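Local structure of peroxisomal acyl-coenzyme A oxidase 1 (Arabidopsis thaliana, 1W07) at residues C467-V471 with N575-Q581; Q472-L478 with L584-Q588; F487-R493 with D570-N575; N554-I558 with L592-V596. The protein oxidises long- and medium-chain acyl-CoAs to 2-trans-enoyl-CoAs with FAD as cofactor, passing the electrons to O2 to give hydrogen peroxide. The protein carries 1 engineered substitution. All blocks are in the same frame, centred on the assembly; numbering follows the deposited sequence.

Contact 1 of 4, residues C467-V471 with N575-Q581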
loop_
_atom_site.group_PDB
_atom_site.type_symbol
_atom_site.label_atom_id
_atom_site.label_comp_id
_atom_site.label_asym_id
_atom_site.label_seq_id
_atom_site.Cartn_x
_atom_site.Cartn_y
_atom_site.Cartn_z
ATOM N N CYS B 467 -7.546 33.131 17.521
ATOM C CA CYS B 467 -8.986 32.959 17.372
ATOM C C CYS B 467 -9.639 31.963 18.305
ATOM O O CYS B 467 -8.984 31.267 19.077
ATOM C CB CYS B 467 -9.379 32.587 15.935
ATOM S SG CYS B 467 -8.689 31.107 15.105
ATOM N N ARG B 468 -10.961 31.928 18.225
ATOM C CA ARG B 468 -11.771 31.039 19.030
ATOM C C ARG B 468 -13.053 30.793 18.263
ATOM O O ARG B 468 -13.981 31.598 18.316
ATOM C CB ARG B 468 -12.094 31.670 20.387
ATOM C CG ARG B 468 -10.946 31.642 21.384
ATOM C CD ARG B 468 -11.451 31.900 22.799
ATOM N NE ARG B 468 -10.396 31.732 23.794
ATOM C CZ ARG B 468 -10.603 31.764 25.107
ATOM N NH1 ARG B 468 -11.830 31.961 25.586
ATOM N NH2 ARG B 468 -9.590 31.599 25.948
ATOM N N SER B 469 -13.089 29.683 17.537
ATOM C CA SER B 469 -14.257 29.309 16.754
ATOM C C SER B 469 -15.534 29.489 17.573
ATOM O O SER B 469 -15.563 29.191 18.770
ATOM C CB SER B 469 -14.120 27.852 16.304
ATOM O OG SER B 469 -15.135 27.507 15.387
ATOM N N GLY B 470 -16.587 29.981 16.927
ATOM C CA GLY B 470 -17.846 30.192 17.619
ATOM C C GLY B 470 -18.735 28.967 17.620
ATOM O O GLY B 470 -19.870 29.015 18.094
ATOM N N VAL B 471 -18.213 27.865 17.091
ATOM C CA VAL B 471 -18.963 26.616 17.018
ATOM C C VAL B 471 -19.633 26.270 18.346
ATOM O O VAL B 471 -18.974 26.174 19.382
ATOM C CB VAL B 471 -18.047 25.446 16.606
ATOM C CG1 VAL B 471 -18.792 24.138 16.729
ATOM C CG2 VAL B 471 -17.565 25.645 15.170
ATOM N N ASN B 575 -5.889 26.451 20.057
ATOM C CA ASN B 575 -6.775 26.991 21.086
ATOM C C ASN B 575 -7.939 27.738 20.446
ATOM O O ASN B 575 -8.735 28.380 21.128
ATOM C CB ASN B 575 -6.009 27.917 22.036
ATOM C CG ASN B 575 -4.879 27.204 22.759
ATOM O OD1 ASN B 575 -5.087 26.157 23.378
ATOM N ND2 ASN B 575 -3.678 27.768 22.687
ATOM N N CYS B 576 -8.031 27.648 19.125
ATOM C CA CYS B 576 -9.105 28.288 18.372
ATOM C C CYS B 576 -10.238 27.260 18.252
ATOM O O CYS B 576 -11.363 27.591 17.886
ATOM C CB CYS B 576 -8.562 28.712 17.002
ATOM S SG CYS B 576 -9.698 29.471 15.793
ATOM N N ILE B 577 -9.918 26.011 18.584
ATOM C CA ILE B 577 -10.871 24.900 18.564
ATOM C C ILE B 577 -10.744 24.152 19.884
ATOM O O ILE B 577 -9.642 23.823 20.308
ATOM C CB ILE B 577 -10.571 23.909 17.413
ATOM C CG1 ILE B 577 -10.854 24.571 16.070
ATOM C CG2 ILE B 577 -11.425 22.655 17.559
ATOM C CD1 ILE B 577 -10.521 23.702 14.885
ATOM N N THR B 578 -11.875 23.884 20.530
ATOM C CA THR B 578 -11.871 23.176 21.805
ATOM C C THR B 578 -12.270 21.710 21.602
ATOM O O THR B 578 -12.835 21.348 20.565
ATOM C CB THR B 578 -12.857 23.835 22.799
ATOM O OG1 THR B 578 -12.563 23.408 24.133
ATOM C CG2 THR B 578 -14.278 23.444 22.472
ATOM N N PRO B 579 -11.960 20.843 22.573
ATOM C CA PRO B 579 -12.317 19.430 22.433
ATOM C C PRO B 579 -13.809 19.226 22.182
ATOM O O PRO B 579 -14.204 18.316 21.460
ATOM C CB PRO B 579 -11.865 18.836 23.758
ATOM C CG PRO B 579 -10.640 19.624 24.053
ATOM C CD PRO B 579 -11.055 21.041 23.720
ATOM N N LYS B 580 -14.633 20.074 22.779
ATOM C CA LYS B 580 -16.076 19.969 22.616
ATOM C C LYS B 580 -16.487 20.303 21.187
ATOM O O LYS B 580 -17.346 19.645 20.606
ATOM C CB LYS B 580 -16.788 20.908 23.595
ATOM C CG LYS B 580 -18.298 20.772 23.572
ATOM C CD LYS B 580 -18.969 21.875 24.385
ATOM C CE LYS B 580 -20.465 21.934 24.089
ATOM N NZ LYS B 580 -21.095 23.190 24.599
ATOM N N GLN B 581 -15.871 21.332 20.618
ATOM C CA GLN B 581 -16.202 21.709 19.255
ATOM C C GLN B 581 -15.675 20.639 18.302
ATOM O O GLN B 581 -16.210 20.455 17.204
ATOM C CB GLN B 581 -15.584 23.065 18.908
ATOM C CG GLN B 581 -16.048 24.208 19.811
ATOM C CD GLN B 581 -15.297 25.503 19.541
ATOM O OE1 GLN B 581 -14.071 25.507 19.413
ATOM N NE2 GLN B 581 -16.028 26.609 19.474
#
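A disulfide fastens the loop that precedes helix 480-503 to the turn leading into helix 579-596, within the all-helical C-terminal region of the acyl-CoA oxidase fold. At the start of the loop, C467 SG bonds to C576 SG at 2.0 Å with chi3 of -102°, close to the relaxed value for a disulfide. C467 O also receives a CA-H...O contact from C576 CA at 3.1 Å. N575, which has positive phi, turns the chain out of the preceding helix just before this cysteine. The closest alpha carbons are those of R468 and C576, 3.9 Å apart, while the R468 CA-to-CB bond points away. S469 then ties the two backbones together, its N donating to C576 O at 2.7 Å. Its carbonyl faces Q581, the residue that secures the 469-471 end of this segment. G470 turns the chain between the two carbonyls that Q581 holds, S469 O and V471 O. The side chain of V471 points toward helix 579-596 and also packs against W477. The Q581 amide works on both its ends: OE1 accepts from T578 N at 3.0 Å, while NE2 donates to S469 O at 2.7 Å and to V471 O at 3.0 Å.

Contact 2 of 4, residues Q472-L478 with L584-Q588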
loop_
_atom_site.group_PDB
_atom_site.type_symbol
_atom_site.label_atom_id
_atom_site.label_comp_id
_atom_site.label_asym_id
_atom_site.label_seq_id
_atom_site.Cartn_x
_atom_site.Cartn_y
_atom_site.Cartn_z
ATOM N N GLN B 472 -20.949 26.092 18.304
ATOM C CA GLN B 472 -21.723 25.749 19.492
ATOM C C GLN B 472 -22.603 24.549 19.184
ATOM O O GLN B 472 -23.124 23.894 20.093
ATOM C CB GLN B 472 -22.590 26.937 19.933
ATOM C CG GLN B 472 -21.803 28.154 20.416
ATOM C CD GLN B 472 -22.698 29.268 20.938
ATOM O OE1 GLN B 472 -23.526 29.053 21.827
ATOM N NE2 GLN B 472 -22.531 30.467 20.393
ATOM N N LYS B 473 -22.765 24.267 17.895
ATOM C CA LYS B 473 -23.585 23.142 17.443
ATOM C C LYS B 473 -22.920 22.480 16.241
ATOM O O LYS B 473 -22.242 23.145 15.448
ATOM C CB LYS B 473 -24.984 23.624 17.049
ATOM C CG LYS B 473 -25.012 24.546 15.831
ATOM C CD LYS B 473 -26.438 24.872 15.388
ATOM C CE LYS B 473 -26.951 26.163 16.009
ATOM N NZ LYS B 473 -26.270 27.357 15.421
ATOM N N ALA B 474 -23.127 21.176 16.106
ATOM C CA ALA B 474 -22.540 20.406 15.013
ATOM C C ALA B 474 -22.765 21.081 13.672
ATOM O O ALA B 474 -21.853 21.163 12.849
ATOM C CB ALA B 474 -23.125 18.990 14.991
ATOM N N GLU B 475 -23.986 21.570 13.471
ATOM C CA GLU B 475 -24.372 22.235 12.235
ATOM C C GLU B 475 -23.457 23.401 11.872
ATOM O O GLU B 475 -23.339 23.763 10.700
ATOM C CB GLU B 475 -25.824 22.737 12.340
ATOM C CG GLU B 475 -26.908 21.651 12.417
ATOM C CD GLU B 475 -26.811 20.777 13.660
ATOM O OE1 GLU B 475 -26.618 21.322 14.764
ATOM O OE2 GLU B 475 -26.940 19.537 13.534
ATOM N N ASP B 476 -22.807 23.993 12.868
ATOM C CA ASP B 476 -21.919 25.122 12.604
ATOM C C ASP B 476 -20.700 24.732 11.769
ATOM O O ASP B 476 -20.075 25.582 11.133
ATOM C CB ASP B 476 -21.458 25.765 13.918
ATOM C CG ASP B 476 -22.596 26.422 14.679
ATOM O OD1 ASP B 476 -23.393 27.155 14.047
ATOM O OD2 ASP B 476 -22.695 26.218 15.912
ATOM N N TRP B 477 -20.361 23.448 11.758
ATOM C CA TRP B 477 -19.209 22.997 10.987
ATOM C C TRP B 477 -19.499 22.886 9.499
ATOM O O TRP B 477 -18.656 22.425 8.739
ATOM C CB TRP B 477 -18.693 21.664 11.532
ATOM C CG TRP B 477 -17.815 21.833 12.730
ATOM C CD1 TRP B 477 -18.089 21.457 14.015
ATOM C CD2 TRP B 477 -16.515 22.417 12.751
ATOM N NE1 TRP B 477 -17.034 21.768 14.840
ATOM C CE2 TRP B 477 -16.055 22.367 14.088
ATOM C CE3 TRP B 477 -15.686 22.978 11.771
ATOM C CZ2 TRP B 477 -14.801 22.862 14.466
ATOM C CZ3 TRP B 477 -14.442 23.465 12.150
ATOM C CH2 TRP B 477 -14.015 23.405 13.482
ATOM N N LEU B 478 -20.697 23.304 9.085
ATOM C CA LEU B 478 -21.073 23.266 7.669
ATOM C C LEU B 478 -20.935 24.668 7.091
ATOM O O LEU B 478 -21.223 24.910 5.920
ATOM C CB LEU B 478 -22.509 22.755 7.495
ATOM C CG LEU B 478 -22.784 21.330 7.995
ATOM C CD1 LEU B 478 -24.278 20.995 7.840
ATOM C CD2 LEU B 478 -21.888 20.328 7.235
ATOM N N LEU B 584 -18.126 17.972 18.130
ATOM C CA LEU B 584 -19.267 18.412 17.325
ATOM C C LEU B 584 -18.972 18.201 15.839
ATOM O O LEU B 584 -19.869 17.894 15.049
ATOM C CB LEU B 584 -19.560 19.896 17.585
ATOM C CG LEU B 584 -20.172 20.226 18.955
ATOM C CD1 LEU B 584 -20.230 21.740 19.167
ATOM C CD2 LEU B 584 -21.560 19.602 19.017
ATOM N N ALA B 585 -17.712 18.373 15.459
ATOM C CA ALA B 585 -17.307 18.188 14.062
ATOM C C ALA B 585 -17.455 16.715 13.711
ATOM O O ALA B 585 -17.905 16.373 12.618
ATOM C CB ALA B 585 -15.868 18.629 13.865
ATOM N N ASN B 586 -17.084 15.851 14.653
ATOM C CA ASN B 586 -17.192 14.409 14.470
ATOM C C ASN B 586 -18.656 13.997 14.300
ATOM O O ASN B 586 -18.959 13.111 13.498
ATOM C CB ASN B 586 -16.577 13.674 15.665
ATOM C CG ASN B 586 -16.300 12.208 15.371
ATOM O OD1 ASN B 586 -15.590 11.881 14.420
ATOM N ND2 ASN B 586 -16.854 11.320 16.189
ATOM N N ASP B 587 -19.564 14.622 15.055
ATOM C CA ASP B 587 -20.996 14.308 14.943
ATOM C C ASP B 587 -21.486 14.729 13.560
ATOM O O ASP B 587 -22.254 14.013 12.913
ATOM C CB ASP B 587 -21.826 15.048 16.006
ATOM C CG ASP B 587 -21.486 14.634 17.422
ATOM O OD1 ASP B 587 -21.167 13.446 17.652
ATOM O OD2 ASP B 587 -21.567 15.499 18.325
ATOM N N GLN B 588 -21.046 15.898 13.108
ATOM C CA GLN B 588 -21.444 16.383 11.794
ATOM C C GLN B 588 -20.918 15.450 10.704
ATOM O O GLN B 588 -21.620 15.153 9.726
ATOM C CB GLN B 588 -20.911 17.793 11.570
ATOM C CG GLN B 588 -21.425 18.444 10.295
ATOM C CD GLN B 588 -22.952 18.458 10.210
ATOM O OE1 GLN B 588 -23.552 17.739 9.406
ATOM N NE2 GLN B 588 -23.582 19.287 11.033
#
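Q588, L584 and A474 carry most of this contact, in which a short 3-10 segment, 474-478, is laid against one face of helix 579-596 in the C-terminal helical region of acyl-CoA oxidase. Q588 is covered most: its side chain reaches the 3-10 turn, NE2 donating to A474 O at 3.1 Å (174°). W477 N also donates to A474 O, at 2.9 Å, so this oxygen accepts two hydrogen bonds, one of them within the 3-10 turn. The aliphatic part of Q588 meets L478, with CG 3.6 Å from L478 CD2. One turn earlier, L584 points toward the loop and places CD1 3.7 Å from Q472 C. The alpha carbons of A474 and L584 are the closest pair, 4.5 Å apart, and A474 CB rests 3.4 Å from L584 O. W477 lies flat over the helix, its NE1 bonded to Q581 O. The A585 methyl makes a CH-pi contact: CB is 3.6 Å from the centroid of the W477 five-membered ring, 14° off its normal.

Contact 3 of 4, residues F487-R493 with D570-N575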
loop_
_atom_site.group_PDB
_atom_site.type_symbol
_atom_site.label_atom_id
_atom_site.label_comp_id
_atom_site.label_asym_id
_atom_site.label_seq_id
_atom_site.Cartn_x
_atom_site.Cartn_y
_atom_site.Cartn_z
ATOM N N PHE B 487 -8.885 25.900 9.295
ATOM C CA PHE B 487 -7.740 25.411 8.514
ATOM C C PHE B 487 -6.641 26.459 8.309
ATOM O O PHE B 487 -5.459 26.123 8.301
ATOM C CB PHE B 487 -8.194 24.883 7.149
ATOM C CG PHE B 487 -8.683 23.457 7.179
ATOM C CD1 PHE B 487 -9.901 23.132 7.767
ATOM C CD2 PHE B 487 -7.905 22.436 6.641
ATOM C CE1 PHE B 487 -10.336 21.811 7.823
ATOM C CE2 PHE B 487 -8.328 21.114 6.687
ATOM C CZ PHE B 487 -9.548 20.801 7.282
ATOM N N GLU B 488 -7.024 27.721 8.131
ATOM C CA GLU B 488 -6.034 28.782 7.939
ATOM C C GLU B 488 -5.248 28.972 9.230
ATOM O O GLU B 488 -4.024 29.046 9.216
ATOM C CB GLU B 488 -6.706 30.100 7.530
ATOM C CG GLU B 488 -7.443 30.050 6.199
ATOM C CD GLU B 488 -8.061 31.383 5.826
ATOM O OE1 GLU B 488 -8.427 32.141 6.746
ATOM O OE2 GLU B 488 -8.202 31.667 4.618
ATOM N N ALA B 489 -5.958 29.035 10.349
ATOM C CA ALA B 489 -5.313 29.192 11.648
ATOM C C ALA B 489 -4.367 28.030 11.946
ATOM O O ALA B 489 -3.230 28.226 12.373
ATOM C CB ALA B 489 -6.364 29.288 12.741
ATOM N N ARG B 490 -4.844 26.814 11.723
ATOM C CA ARG B 490 -4.040 25.627 11.967
ATOM C C ARG B 490 -2.744 25.624 11.148
ATOM O O ARG B 490 -1.670 25.313 11.668
ATOM C CB ARG B 490 -4.880 24.379 11.667
ATOM C CG ARG B 490 -4.098 23.086 11.619
ATOM C CD ARG B 490 -4.058 22.549 10.198
ATOM N NE ARG B 490 -3.434 21.219 10.120
ATOM C CZ ARG B 490 -3.647 20.371 9.117
ATOM N NH1 ARG B 490 -4.467 20.710 8.124
ATOM N NH2 ARG B 490 -3.051 19.193 9.104
ATOM N N ALA B 491 -2.844 25.987 9.875
ATOM C CA ALA B 491 -1.682 26.034 8.991
ATOM C C ALA B 491 -0.728 27.161 9.382
ATOM O O ALA B 491 0.477 26.951 9.521
ATOM C CB ALA B 491 -2.131 26.221 7.553
ATOM N N LEU B 492 -1.275 28.362 9.551
ATOM C CA LEU B 492 -0.477 29.524 9.926
ATOM C C LEU B 492 0.224 29.281 11.259
ATOM O O LEU B 492 1.399 29.588 11.413
ATOM C CB LEU B 492 -1.367 30.768 10.030
ATOM C CG LEU B 492 -0.692 32.068 10.499
ATOM C CD1 LEU B 492 0.458 32.431 9.577
ATOM C CD2 LEU B 492 -1.718 33.182 10.507
ATOM N N ARG B 493 -0.519 28.734 12.214
ATOM C CA ARG B 493 0.009 28.441 13.530
ATOM C C ARG B 493 1.216 27.506 13.452
ATOM O O ARG B 493 2.249 27.751 14.080
ATOM C CB ARG B 493 -1.088 27.816 14.392
ATOM C CG ARG B 493 -0.611 27.198 15.694
ATOM C CD ARG B 493 -0.112 28.235 16.671
ATOM N NE ARG B 493 -0.830 28.161 17.947
ATOM C CZ ARG B 493 -0.507 28.872 19.021
ATOM N NH1 ARG B 493 0.518 29.711 18.968
ATOM N NH2 ARG B 493 -1.213 28.754 20.137
ATOM N N ASP B 570 -3.366 18.982 15.454
ATOM C CA ASP B 570 -2.937 20.267 14.884
ATOM C C ASP B 570 -3.927 21.394 15.217
ATOM O O ASP B 570 -3.518 22.514 15.535
ATOM C CB ASP B 570 -2.815 20.182 13.355
ATOM C CG ASP B 570 -1.721 19.234 12.883
ATOM O OD1 ASP B 570 -0.875 18.804 13.694
ATOM O OD2 ASP B 570 -1.713 18.932 11.670
ATOM N N PHE B 571 -5.227 21.109 15.119
ATOM C CA PHE B 571 -6.250 22.120 15.402
ATOM C C PHE B 571 -6.397 22.452 16.902
ATOM O O PHE B 571 -6.543 23.623 17.268
ATOM C CB PHE B 571 -7.604 21.671 14.835
ATOM C CG PHE B 571 -7.630 21.568 13.332
ATOM C CD1 PHE B 571 -7.086 20.463 12.685
ATOM C CD2 PHE B 571 -8.179 22.589 12.562
ATOM C CE1 PHE B 571 -7.083 20.371 11.294
ATOM C CE2 PHE B 571 -8.182 22.509 11.168
ATOM C CZ PHE B 571 -7.630 21.395 10.533
ATOM N N LEU B 572 -6.359 21.434 17.762
ATOM C CA LEU B 572 -6.488 21.663 19.199
ATOM C C LEU B 572 -5.315 22.453 19.782
ATOM O O LEU B 572 -5.435 23.053 20.851
ATOM C CB LEU B 572 -6.629 20.336 19.946
ATOM C CG LEU B 572 -7.969 19.616 19.800
ATOM C CD1 LEU B 572 -7.962 18.338 20.631
ATOM C CD2 LEU B 572 -9.100 20.547 20.236
ATOM N N SER B 573 -4.183 22.456 19.089
ATOM C CA SER B 573 -3.021 23.196 19.566
ATOM C C SER B 573 -3.185 24.705 19.386
ATOM O O SER B 573 -2.510 25.489 20.052
ATOM C CB SER B 573 -1.764 22.743 18.827
ATOM O OG SER B 573 -1.433 21.405 19.153
ATOM N N THR B 574 -4.083 25.109 18.493
ATOM C CA THR B 574 -4.308 26.529 18.217
ATOM C C THR B 574 -5.175 27.232 19.253
ATOM O O THR B 574 -5.189 28.462 19.323
ATOM C CB THR B 574 -4.969 26.739 16.826
ATOM O OG1 THR B 574 -6.307 26.220 16.849
ATOM C CG2 THR B 574 -4.163 26.038 15.735
ATOM N N ASN B 575 -5.889 26.451 20.057
ATOM C CA ASN B 575 -6.775 26.991 21.086
ATOM C C ASN B 575 -7.939 27.738 20.446
ATOM O O ASN B 575 -8.735 28.380 21.128
ATOM C CB ASN B 575 -6.009 27.917 22.036
ATOM C CG ASN B 575 -4.879 27.204 22.759
ATOM O OD1 ASN B 575 -5.087 26.157 23.378
ATOM N ND2 ASN B 575 -3.678 27.768 22.687
HETATM O O HOH W 1 -1.229 24.336 14.816
#
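The aliphatic chain of R490 lies across the ring of F571, CG standing 3.9 Å from the F571 centroid and 4° off its normal, a CH-pi contact that joins two helices of the C-terminal helical bundle, 480-503 and 568-572. The guanidinium, with F571 CE1 over one face, meets D570 at its edge in a salt bridge: R490 NH2 lies 2.9 Å from D570 OD2, and R490 NE bonds to the same oxygen at 3.3 Å. NH1 is held by Q528, so the charge also links to helix 516-538. The edge of F571 meets the F487 face in a T-shaped pair, with centroids 5.0 Å apart and planes at 71°. Farther along the chain, T574 packs on helix 480-503. Its CG2 rests 3.8 Å from R490 CA and 3.7 Å from R493 CG, while its OG1 donates back to F571 O at 2.6 Å. A water also bridges the backbones, donating to D570 O at 3.0 Å and, weakly, to R490 O at 3.3 Å.

Contact 4 of 4, residues N554-I558 with L592-V596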
loop_
_atom_site.group_PDB
_atom_site.type_symbol
_atom_site.label_atom_id
_atom_site.label_comp_id
_atom_site.label_asym_id
_atom_site.label_seq_id
_atom_site.Cartn_x
_atom_site.Cartn_y
_atom_site.Cartn_z
ATOM N N ASN B 554 -22.119 18.064 0.590
ATOM C CA ASN B 554 -21.890 16.982 1.550
ATOM C C ASN B 554 -20.436 16.509 1.478
ATOM O O ASN B 554 -19.759 16.408 2.490
ATOM C CB ASN B 554 -22.821 15.781 1.268
ATOM C CG ASN B 554 -24.284 16.044 1.623
ATOM O OD1 ASN B 554 -24.590 16.801 2.550
ATOM N ND2 ASN B 554 -25.190 15.378 0.915
ATOM N N LEU B 555 -19.965 16.208 0.271
ATOM C CA LEU B 555 -18.601 15.731 0.081
ATOM C C LEU B 555 -17.581 16.790 0.503
ATOM O O LEU B 555 -16.574 16.473 1.139
ATOM C CB LEU B 555 -18.376 15.333 -1.384
ATOM C CG LEU B 555 -19.230 14.176 -1.922
ATOM C CD1 LEU B 555 -18.939 13.951 -3.421
ATOM C CD2 LEU B 555 -18.942 12.919 -1.092
ATOM N N CYS B 556 -17.848 18.048 0.162
ATOM C CA CYS B 556 -16.947 19.133 0.522
ATOM C C CYS B 556 -16.665 19.144 2.008
ATOM O O CYS B 556 -15.506 19.213 2.415
ATOM C CB CYS B 556 -17.527 20.494 0.117
ATOM S SG CYS B 556 -16.551 21.934 0.646
ATOM N N TYR B 557 -17.713 19.083 2.831
ATOM C CA TYR B 557 -17.496 19.122 4.267
ATOM C C TYR B 557 -17.042 17.809 4.878
ATOM O O TYR B 557 -16.477 17.800 5.976
ATOM C CB TYR B 557 -18.724 19.704 4.980
ATOM C CG TYR B 557 -18.883 21.166 4.659
ATOM C CD1 TYR B 557 -19.644 21.578 3.562
ATOM C CD2 TYR B 557 -18.171 22.137 5.367
ATOM C CE1 TYR B 557 -19.678 22.917 3.175
ATOM C CE2 TYR B 557 -18.205 23.477 4.981
ATOM C CZ TYR B 557 -18.949 23.859 3.890
ATOM O OH TYR B 557 -18.908 25.175 3.486
ATOM N N ILE B 558 -17.280 16.705 4.175
ATOM C CA ILE B 558 -16.801 15.399 4.624
ATOM C C ILE B 558 -15.275 15.448 4.495
ATOM O O ILE B 558 -14.555 15.026 5.394
ATOM C CB ILE B 558 -17.313 14.229 3.723
ATOM C CG1 ILE B 558 -18.739 13.835 4.122
ATOM C CG2 ILE B 558 -16.343 13.027 3.820
ATOM C CD1 ILE B 558 -19.344 12.740 3.247
ATOM N N LEU B 592 -23.083 13.374 7.968
ATOM C CA LEU B 592 -22.817 13.519 6.530
ATOM C C LEU B 592 -22.631 12.149 5.877
ATOM O O LEU B 592 -22.978 11.957 4.711
ATOM C CB LEU B 592 -21.575 14.397 6.287
ATOM C CG LEU B 592 -21.710 15.887 6.635
ATOM C CD1 LEU B 592 -20.367 16.572 6.513
ATOM C CD2 LEU B 592 -22.706 16.549 5.709
ATOM N N TYR B 593 -22.082 11.193 6.616
ATOM C CA TYR B 593 -21.913 9.858 6.060
ATOM C C TYR B 593 -23.307 9.272 5.782
ATOM O O TYR B 593 -23.583 8.774 4.681
ATOM C CB TYR B 593 -21.159 8.957 7.035
ATOM C CG TYR B 593 -19.674 9.282 7.195
ATOM C CD1 TYR B 593 -18.958 9.948 6.201
ATOM C CD2 TYR B 593 -18.973 8.852 8.318
ATOM C CE1 TYR B 593 -17.564 10.179 6.321
ATOM C CE2 TYR B 593 -17.591 9.066 8.458
ATOM C CZ TYR B 593 -16.893 9.727 7.456
ATOM O OH TYR B 593 -15.525 9.909 7.604
ATOM N N THR B 594 -24.183 9.339 6.785
ATOM C CA THR B 594 -25.549 8.839 6.665
ATOM C C THR B 594 -26.280 9.501 5.507
ATOM O O THR B 594 -27.101 8.871 4.852
ATOM C CB THR B 594 -26.318 9.085 7.962
ATOM O OG1 THR B 594 -25.680 8.353 9.014
ATOM C CG2 THR B 594 -27.796 8.638 7.837
ATOM N N GLN B 595 -25.986 10.773 5.256
ATOM C CA GLN B 595 -26.634 11.475 4.159
ATOM C C GLN B 595 -26.084 11.040 2.804
ATOM O O GLN B 595 -26.817 10.957 1.817
ATOM C CB GLN B 595 -26.462 12.985 4.319
ATOM C CG GLN B 595 -27.289 13.557 5.450
ATOM C CD GLN B 595 -26.946 14.994 5.768
ATOM O OE1 GLN B 595 -27.039 15.871 4.912
ATOM N NE2 GLN B 595 -26.548 15.242 7.009
ATOM N N VAL B 596 -24.790 10.748 2.748
ATOM C CA VAL B 596 -24.166 10.341 1.494
ATOM C C VAL B 596 -24.439 8.888 1.145
ATOM O O VAL B 596 -24.471 8.525 -0.035
ATOM C CB VAL B 596 -22.639 10.602 1.544
ATOM C CG1 VAL B 596 -21.921 9.890 0.387
ATOM C CG2 VAL B 596 -22.403 12.094 1.475
#
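Apolar packing dominates this buried crossing of helices 548-566 and 579-596. I558 is its hub: CG1 lies 3.6 Å from L592 CB, CD1 3.6 Å from V596 CG2, and CG2 4.0 Å from CE1 at the edge of the Y593 ring. L592 and V596 lie one turn apart on the same face of the partner helix, with Y593 beside L592. L592 in turn reaches Y557, its CD1 3.9 Å from Y557 CB. The polar N554 is buried within the packing, its CB 3.7 Å from V596 CG2 and its OD1 3.7 Å from L592 CD2. Q595 is more peripheral: its OE1 stands 3.5 Å from N554 OD1 without a hydrogen bond, and its NE2 bonds S591 OG. The Y593 hydroxyl bonds N332 on helix 328-363, which also contacts I558 through A339. With segment axes 10.0 Å and directions 147° apart, this is antiparallel helix packing of the acyl-CoA oxidase C-terminal bundle, resting on a helix that carries FAD-binding residues.

In the fold
Helix 579-596 runs through contacts 1, 2 and 4, whereas contact 3 joins its neighbour 568-572 to helix 480-503. Contacts 1 and 2 are continuous, with centres 11 Å apart, and V471 CG1 of contact 1 lies 3.7 Å from L584 CD1 of contact 2. Contact 3, centred 10 Å from contact 1, shares N575 with it and meets it where F571 CD2 lies 3.5 Å from I577 CD1. Contact 4 adjoins contact 2, L478 O being 3.2 Å from Y557 CZ. Contact 4 is the one near the cofactor site, its Y593 side chain about 8 Å from that of FAD-binding R333 and about 12 Å from a bound FAD; contacts 1 to 3 lie away from it.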